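Local coordinates for protein putative hexose oxidase (Nonomuraea sp. ATCC 39727, PDB 5AWV) that probably oxidises the sugar of teicoplanin-type glycopeptide antibiotics, using an FAD that is covalently attached to the protein, at residues P32-P37 with Y60-G65; S174-L179 with T415-R420; S268-N273 with E331-G336. One frame throughout, in Å; residues are numbered along the deposited sequence.

The three contacts come from different regions of the flavoprotein fold. Interaction 1 comes first along the chain and pairs strands 33-35 and 60-63 at the edge of the four-stranded mixed sheet. Interaction 2 joins the loop leading into strand 179-187, in the five-stranded sheet, to the loop before strand 424-432, in the seven-stranded sheet, and so ties FAD-binding and substrate-side regions together. Interaction 3, between helices 264-280 and 322-334, lies within the sequence that interaction 2 spans. The centres of interactions 1 and 3 are about 53 Å apart on opposite sides of the chain's centre; the centre of interaction 2 is about 33 Å and 31 Å from theirs, and none touch.

Interaction 1: P32-P37 with Y60-G65; sequences PVKVTP and YIHLVG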
# COMPACT_ATOMS: atom_id res chain seq x y z
N PRO A 32 -7.31 23.21 -9.06
CA PRO A 32 -7.61 22.59 -7.76
C PRO A 32 -9.08 22.68 -7.49
O PRO A 32 -9.71 23.53 -8.09
CB PRO A 32 -6.84 23.48 -6.79
CG PRO A 32 -6.81 24.84 -7.49
CD PRO A 32 -6.60 24.50 -8.92
N VAL A 33 -9.64 21.84 -6.64
CA VAL A 33 -10.99 21.98 -6.28
C VAL A 33 -11.11 21.85 -4.76
O VAL A 33 -10.74 20.83 -4.18
CB VAL A 33 -11.92 20.89 -6.91
CG1 VAL A 33 -13.37 21.26 -6.72
CG2 VAL A 33 -11.61 20.66 -8.39
N LYS A 34 -11.75 22.82 -4.12
CA LYS A 34 -12.05 22.67 -2.71
C LYS A 34 -13.45 22.19 -2.60
O LYS A 34 -14.34 22.91 -2.93
CB LYS A 34 -11.95 24.00 -1.95
CG LYS A 34 -10.56 24.27 -1.44
CD LYS A 34 -9.92 25.54 -2.00
CE LYS A 34 -9.16 26.31 -0.92
NZ LYS A 34 -10.05 26.66 0.24
N VAL A 35 -13.64 20.98 -2.12
CA VAL A 35 -14.91 20.33 -2.02
C VAL A 35 -15.37 20.44 -0.54
O VAL A 35 -14.89 19.73 0.35
CB VAL A 35 -14.80 18.83 -2.41
CG1 VAL A 35 -16.14 18.13 -2.29
CG2 VAL A 35 -14.23 18.75 -3.82
N THR A 36 -16.36 21.33 -0.32
CA THR A 36 -16.90 21.56 0.95
C THR A 36 -18.14 20.68 1.07
O THR A 36 -18.64 20.17 0.06
CB THR A 36 -17.24 23.08 1.04
OG1 THR A 36 -18.03 23.46 -0.08
CG2 THR A 36 -15.97 23.91 0.94
N PRO A 37 -18.72 20.57 2.27
CA PRO A 37 -19.85 19.75 2.56
C PRO A 37 -21.09 19.97 1.71
O PRO A 37 -21.86 19.10 1.57
CB PRO A 37 -20.14 20.09 4.01
CG PRO A 37 -18.84 20.38 4.56
CD PRO A 37 -18.30 21.27 3.50
N TYR A 60 -13.09 20.64 4.44
CA TYR A 60 -13.16 20.49 3.00
C TYR A 60 -12.24 19.38 2.60
O TYR A 60 -11.35 19.01 3.39
CB TYR A 60 -12.81 21.79 2.22
CG TYR A 60 -11.52 22.49 2.51
CD1 TYR A 60 -11.40 23.41 3.59
CD2 TYR A 60 -10.41 22.30 1.68
CE1 TYR A 60 -10.18 24.07 3.83
CE2 TYR A 60 -9.24 22.92 1.94
CZ TYR A 60 -9.11 23.81 3.02
OH TYR A 60 -7.83 24.39 3.23
N ILE A 61 -12.42 18.90 1.38
CA ILE A 61 -11.45 18.01 0.73
C ILE A 61 -10.86 18.74 -0.51
O ILE A 61 -11.58 19.20 -1.37
CB ILE A 61 -12.15 16.67 0.39
CG1 ILE A 61 -12.69 16.08 1.67
CG2 ILE A 61 -11.20 15.68 -0.27
CD1 ILE A 61 -13.66 14.93 1.56
N HIS A 62 -9.55 18.84 -0.58
CA HIS A 62 -8.86 19.57 -1.61
C HIS A 62 -8.31 18.61 -2.65
O HIS A 62 -7.34 17.83 -2.38
CB HIS A 62 -7.76 20.36 -0.91
CG HIS A 62 -7.43 21.67 -1.52
ND1 HIS A 62 -6.77 22.66 -0.83
CD2 HIS A 62 -7.60 22.13 -2.78
CE1 HIS A 62 -6.58 23.69 -1.63
NE2 HIS A 62 -7.07 23.39 -2.82
N LEU A 63 -8.94 18.65 -3.82
CA LEU A 63 -8.44 17.91 -4.98
C LEU A 63 -7.38 18.68 -5.67
O LEU A 63 -7.58 19.87 -5.99
CB LEU A 63 -9.58 17.70 -5.99
CG LEU A 63 -10.57 16.63 -5.59
CD1 LEU A 63 -11.84 16.69 -6.45
CD2 LEU A 63 -9.99 15.21 -5.65
N VAL A 64 -6.23 18.04 -5.88
CA VAL A 64 -5.10 18.69 -6.42
C VAL A 64 -4.57 17.93 -7.67
O VAL A 64 -4.44 16.73 -7.65
CB VAL A 64 -3.99 18.83 -5.36
CG1 VAL A 64 -4.42 19.76 -4.25
CG2 VAL A 64 -3.57 17.47 -4.78
N GLY A 65 -4.25 18.66 -8.72
CA GLY A 65 -3.79 18.13 -10.01
C GLY A 65 -2.39 18.45 -10.39
O GLY A 65 -1.94 18.08 -11.48
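Val33 O is gripped by two donors from the neighbouring strand: the backbone N of Leu63 at 2.8 Å, lying in the carbonyl plane, and, more weakly, the CA-H of His62, whose CA is 3.4 Å from that oxygen. The return bond runs from Val33 N to Leu63 O at 2.9 Å, on a lone pair. Val35 and Ile61 exchange a second such pair of bonds, nearly straight at the hydrogens (166° and 167°), although each donor there stands above the carbonyl plane of its acceptor. Strands 33-35 and 60-63 therefore form an antiparallel ladder in which Lys34 and His62 are the non-hydrogen-bonded pair between two hydrogen-bonded ones.

Lys34 carries the polar face. Its chain, bent at chi2, chi3 and chi4, runs alongside both aromatic rings and points the same way as they do. CG sits centrally over one face of the His62 imidazole, 3.8 Å from its centroid, in a CH-pi contact. NZ then comes over one face of the Tyr60 ring, offset toward the rim and 4.3 Å from the centroid, a cation-pi contact; the same ammonium also forms a salt bridge with Glu76 of helix 67-80. Tyr60 reaches this place by the crowded chi1 of 53°. On the face of Val33, Val35, Ile61 and Leu63 the contact is apolar, Val35 CG2 meeting Leu63 CD1 at 4.1 Å, with helix 42-46 against Val35 and Ile61.

The edge strand is thus held by backbone bonds, while the Tyr60 ring and the Glu76 carboxylate share the lysine charge, which would probably disfavour protonation of the nearby imidazole.

Interaction 2: S174-L179 with T415-R420; sequences SVVDYL and TALPQR
The guanidinium of Arg420 is met along its edge, where Asp177 OD2 and Thr415 OG1 both lie in its plane. The carboxylate of Asp177 faces it end-on, tip to tip, with the two planes 30° apart. NH1 reaches Asp177 OD2 at 2.9 Å in an almost straight bond, while NH2 reaches Asp177 OD1 at 2.8 Å with a clear bend (139°) and a tilt out of the guanidinium plane; each oxygen uses its syn lone pair. This bidentate salt bridge is fixed from both ends. NH2 also donates to Thr415 OG1 at 2.9 Å, and NH1 has a further acceptor in Val407 O. On the acid side, Asp177 OD2 takes a second bond, from Ser174 N at 3.0 Å, which arrives from above the carboxylate plane. So many donors would be expected to favour the ionised acid in this largely buried contact.

Two ST turns shape the surroundings: Thr415 OG1 accepts from Leu417 N, and Ser174 OG accepts from Val176 N while bonding to Gly164 O. Beside the ion pair the contact is apolar. Val176 CG2, in the crowded position between backbone N and carbonyl carbon, crosses obliquely to Leu417 CD1 at 3.7 Å, and Leu417 CD1 also rests on Ser174 OG at 3.7 Å.

The short 3-10 turn 175-178 links helix 169-172 to strand 179-187; just before it, the Ser174 side chain lies about 7 Å from the bound FAD. The opposing loop follows strand 395-402 and precedes strand 424-432, so the salt bridge fastens the FAD-binding region to the connection between two adjacent strands of the seven-stranded sheet.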
# COMPACT_ATOMS: atom_id res chain seq x y z
N SER A 174 11.53 -5.59 -1.99
CA SER A 174 10.45 -4.61 -1.71
C SER A 174 10.40 -3.59 -2.82
O SER A 174 11.44 -3.36 -3.52
CB SER A 174 10.71 -3.91 -0.41
OG SER A 174 9.80 -2.86 -0.18
N VAL A 175 9.22 -3.00 -3.04
CA VAL A 175 9.16 -1.86 -3.95
C VAL A 175 10.20 -0.78 -3.61
O VAL A 175 10.66 -0.05 -4.50
CB VAL A 175 7.77 -1.21 -4.08
CG1 VAL A 175 6.80 -2.27 -4.49
CG2 VAL A 175 7.32 -0.56 -2.81
N VAL A 176 10.56 -0.64 -2.31
CA VAL A 176 11.53 0.40 -1.94
C VAL A 176 12.91 0.15 -2.45
O VAL A 176 13.69 1.08 -2.49
CB VAL A 176 11.58 0.79 -0.46
CG1 VAL A 176 10.23 1.31 -0.06
CG2 VAL A 176 12.04 -0.34 0.47
N ASP A 177 13.23 -1.08 -2.84
CA ASP A 177 14.53 -1.40 -3.37
C ASP A 177 14.67 -0.88 -4.82
O ASP A 177 15.78 -0.88 -5.40
CB ASP A 177 14.78 -2.94 -3.22
CG ASP A 177 14.77 -3.38 -1.72
OD1 ASP A 177 15.20 -2.51 -0.87
OD2 ASP A 177 14.32 -4.54 -1.40
N TYR A 178 13.55 -0.40 -5.38
CA TYR A 178 13.49 0.28 -6.68
C TYR A 178 13.23 1.79 -6.57
O TYR A 178 13.06 2.44 -7.60
CB TYR A 178 12.49 -0.40 -7.63
CG TYR A 178 12.85 -1.86 -7.77
CD1 TYR A 178 13.79 -2.28 -8.70
CD2 TYR A 178 12.41 -2.77 -6.84
CE1 TYR A 178 14.19 -3.59 -8.75
CE2 TYR A 178 12.81 -4.11 -6.89
CZ TYR A 178 13.74 -4.51 -7.80
OH TYR A 178 14.20 -5.83 -7.91
N LEU A 179 13.18 2.35 -5.38
CA LEU A 179 12.86 3.78 -5.21
C LEU A 179 14.10 4.62 -5.49
O LEU A 179 15.06 4.65 -4.71
CB LEU A 179 12.27 4.08 -3.88
CG LEU A 179 11.91 5.58 -3.68
CD1 LEU A 179 10.81 6.11 -4.58
CD2 LEU A 179 11.58 5.85 -2.27
N THR A 415 17.82 0.92 3.91
CA THR A 415 16.51 1.54 3.72
C THR A 415 15.90 1.73 5.05
O THR A 415 16.46 1.31 6.05
CB THR A 415 15.53 0.69 2.84
OG1 THR A 415 15.11 -0.48 3.56
CG2 THR A 415 16.17 0.33 1.54
N ALA A 416 14.73 2.34 5.09
CA ALA A 416 14.04 2.56 6.36
C ALA A 416 13.33 1.26 6.89
O ALA A 416 12.95 1.20 8.08
CB ALA A 416 13.08 3.73 6.29
N LEU A 417 13.28 0.22 6.07
CA LEU A 417 12.76 -1.10 6.54
C LEU A 417 13.88 -1.88 7.24
O LEU A 417 14.81 -2.33 6.58
CB LEU A 417 12.26 -1.92 5.36
CG LEU A 417 11.17 -1.45 4.49
CD1 LEU A 417 10.97 -2.45 3.34
CD2 LEU A 417 9.88 -1.27 5.31
N PRO A 418 13.77 -2.07 8.55
CA PRO A 418 14.90 -2.72 9.28
C PRO A 418 14.89 -4.27 9.18
O PRO A 418 15.86 -4.89 9.49
CB PRO A 418 14.69 -2.29 10.69
CG PRO A 418 13.18 -2.15 10.81
CD PRO A 418 12.72 -1.64 9.50
N GLN A 419 13.75 -4.86 8.82
CA GLN A 419 13.60 -6.32 8.84
C GLN A 419 14.05 -6.91 7.55
O GLN A 419 13.31 -6.95 6.58
CB GLN A 419 12.13 -6.74 9.13
CG GLN A 419 11.67 -6.29 10.48
CD GLN A 419 10.97 -4.93 10.50
OE1 GLN A 419 10.89 -4.23 9.49
NE2 GLN A 419 10.38 -4.59 11.63
N ARG A 420 15.31 -7.33 7.54
CA ARG A 420 15.97 -7.81 6.35
C ARG A 420 16.52 -9.22 6.54
O ARG A 420 17.40 -9.69 5.81
CB ARG A 420 17.05 -6.81 5.89
CG ARG A 420 16.49 -5.51 5.38
CD ARG A 420 15.66 -5.66 4.11
NE ARG A 420 15.32 -4.35 3.53
CZ ARG A 420 14.95 -4.12 2.29
NH1 ARG A 420 14.84 -5.09 1.41
NH2 ARG A 420 14.68 -2.84 1.89

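Interaction 3: S268-N273 with E331-G336; sequences SRLLRN and EAVIDG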
# COMPACT_ATOMS: atom_id res chain seq x y z
N SER A 268 -1.13 -28.38 14.66
CA SER A 268 0.24 -28.17 15.02
C SER A 268 1.28 -28.71 14.03
O SER A 268 2.23 -27.98 13.67
CB SER A 268 0.53 -28.65 16.44
OG SER A 268 1.83 -28.16 16.80
N ARG A 269 1.12 -29.94 13.56
CA ARG A 269 1.99 -30.45 12.52
C ARG A 269 2.05 -29.55 11.25
O ARG A 269 3.13 -29.29 10.69
CB ARG A 269 1.59 -31.88 12.16
CG ARG A 269 2.50 -32.53 11.16
CD ARG A 269 3.89 -32.76 11.74
NE ARG A 269 4.74 -33.30 10.70
CZ ARG A 269 4.69 -34.56 10.27
NH1 ARG A 269 3.80 -35.45 10.76
NH2 ARG A 269 5.54 -34.95 9.34
N LEU A 270 0.92 -29.12 10.79
CA LEU A 270 0.82 -28.22 9.63
C LEU A 270 1.66 -26.91 9.81
O LEU A 270 2.45 -26.55 8.95
CB LEU A 270 -0.66 -27.85 9.38
CG LEU A 270 -0.94 -26.79 8.29
CD1 LEU A 270 -0.48 -27.24 6.93
CD2 LEU A 270 -2.40 -26.53 8.20
N LEU A 271 1.41 -26.20 10.89
CA LEU A 271 2.15 -24.95 11.18
C LEU A 271 3.62 -25.17 11.38
O LEU A 271 4.40 -24.35 10.88
CB LEU A 271 1.52 -24.15 12.30
CG LEU A 271 0.37 -23.27 11.87
CD1 LEU A 271 -0.85 -24.06 11.40
CD2 LEU A 271 0.04 -22.34 13.01
N ARG A 272 4.04 -26.34 11.95
CA ARG A 272 5.45 -26.64 12.03
C ARG A 272 6.04 -26.93 10.69
O ARG A 272 7.12 -26.45 10.38
CB ARG A 272 5.82 -27.77 13.02
CG ARG A 272 5.36 -27.47 14.44
CD ARG A 272 5.68 -28.60 15.36
NE ARG A 272 4.95 -28.42 16.64
CZ ARG A 272 5.33 -28.95 17.80
NH1 ARG A 272 6.49 -29.69 17.87
NH2 ARG A 272 4.56 -28.74 18.90
N ASN A 273 5.39 -27.76 9.91
CA ASN A 273 5.83 -28.09 8.54
C ASN A 273 6.10 -26.79 7.71
O ASN A 273 7.11 -26.65 7.06
CB ASN A 273 4.72 -28.84 7.80
CG ASN A 273 4.59 -30.32 8.17
OD1 ASN A 273 3.65 -30.97 7.74
ND2 ASN A 273 5.47 -30.81 8.97
N GLU A 331 4.19 -30.78 -0.72
CA GLU A 331 4.37 -32.02 0.09
C GLU A 331 5.03 -31.77 1.43
O GLU A 331 4.66 -32.42 2.40
CB GLU A 331 5.22 -33.05 -0.62
CG GLU A 331 4.45 -33.74 -1.69
CD GLU A 331 3.32 -34.58 -1.10
OE1 GLU A 331 3.58 -35.48 -0.27
OE2 GLU A 331 2.20 -34.28 -1.46
N ALA A 332 5.98 -30.83 1.50
CA ALA A 332 6.57 -30.45 2.75
C ALA A 332 5.49 -29.94 3.66
O ALA A 332 5.51 -30.22 4.85
CB ALA A 332 7.66 -29.38 2.56
N VAL A 333 4.60 -29.11 3.15
CA VAL A 333 3.64 -28.45 4.01
C VAL A 333 2.58 -29.45 4.55
O VAL A 333 2.16 -29.34 5.71
CB VAL A 333 2.94 -27.23 3.35
CG1 VAL A 333 1.79 -26.69 4.20
CG2 VAL A 333 3.92 -26.04 3.22
N ILE A 334 2.10 -30.33 3.67
CA ILE A 334 0.97 -31.23 4.02
C ILE A 334 1.41 -32.60 4.58
O ILE A 334 0.58 -33.37 4.94
CB ILE A 334 0.01 -31.46 2.86
CG1 ILE A 334 0.61 -32.31 1.76
CG2 ILE A 334 -0.56 -30.14 2.34
CD1 ILE A 334 -0.38 -32.63 0.67
N ASP A 335 2.68 -32.80 4.79
CA ASP A 335 3.20 -34.08 5.32
C ASP A 335 2.60 -34.37 6.71
O ASP A 335 2.78 -33.60 7.66
CB ASP A 335 4.70 -33.97 5.47
CG ASP A 335 5.32 -35.23 5.92
OD1 ASP A 335 5.07 -36.28 5.30
OD2 ASP A 335 6.10 -35.14 6.86
N GLY A 336 1.87 -35.48 6.84
CA GLY A 336 1.18 -35.85 8.09
C GLY A 336 -0.02 -35.04 8.47
O GLY A 336 -0.36 -34.98 9.66
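Packing is closest on the inner side of this helix pair, where Leu270 meets the last turn of helix 322-334. Its CG is anti to the backbone N (chi1 174°), which brings CD1 obliquely across Val333 to lie 3.6 Å from Val333 CG1 and equally near the carbonyl oxygen of that residue. Asn273, one turn further along helix 264-280, presses against the same helix end: its CB is 3.3 Å from Val333 O and 3.4 Å from Ala332 O, so an aliphatic carbon lies against two carbonyls in the last turn. The backbones are correspondingly near, with 5.0 Å between Asn273 CA and Val333 CA.

Toward solvent the contact opens out and becomes polar. Asp335, the first residue to leave helical geometry, is exposed, and its OD2 forms a short salt bridge with Arg269 NH2 at 2.5 Å. A single nitrogen makes this link, and the guanidinium and carboxylate planes stand almost perpendicular, 89° apart. Arg269 arrives with CG anti to the backbone N and a bend at chi2, laying one face of the guanidinium over the turn: Asp335 O sits 3.4 Å above the plane, over its centre, where the partly negative oxygen would favour the cation. Gly336, at a phi of 72°, continues the turn beneath NH1, which is 3.8 Å from Gly336 CA. Arg269 also touches a bound 8-methylnonanoic acid, and Arg272, in a salt bridge with Asp377, donates hydrogen bonds to the bound peptide.

Both helices lean on the seven-stranded antiparallel sheet. Leu270 touches Phe257 and Phe309, Val333 touches Met311, and helix 377-387 packs against Ser268, Leu271 and Arg272 of helix 264-280.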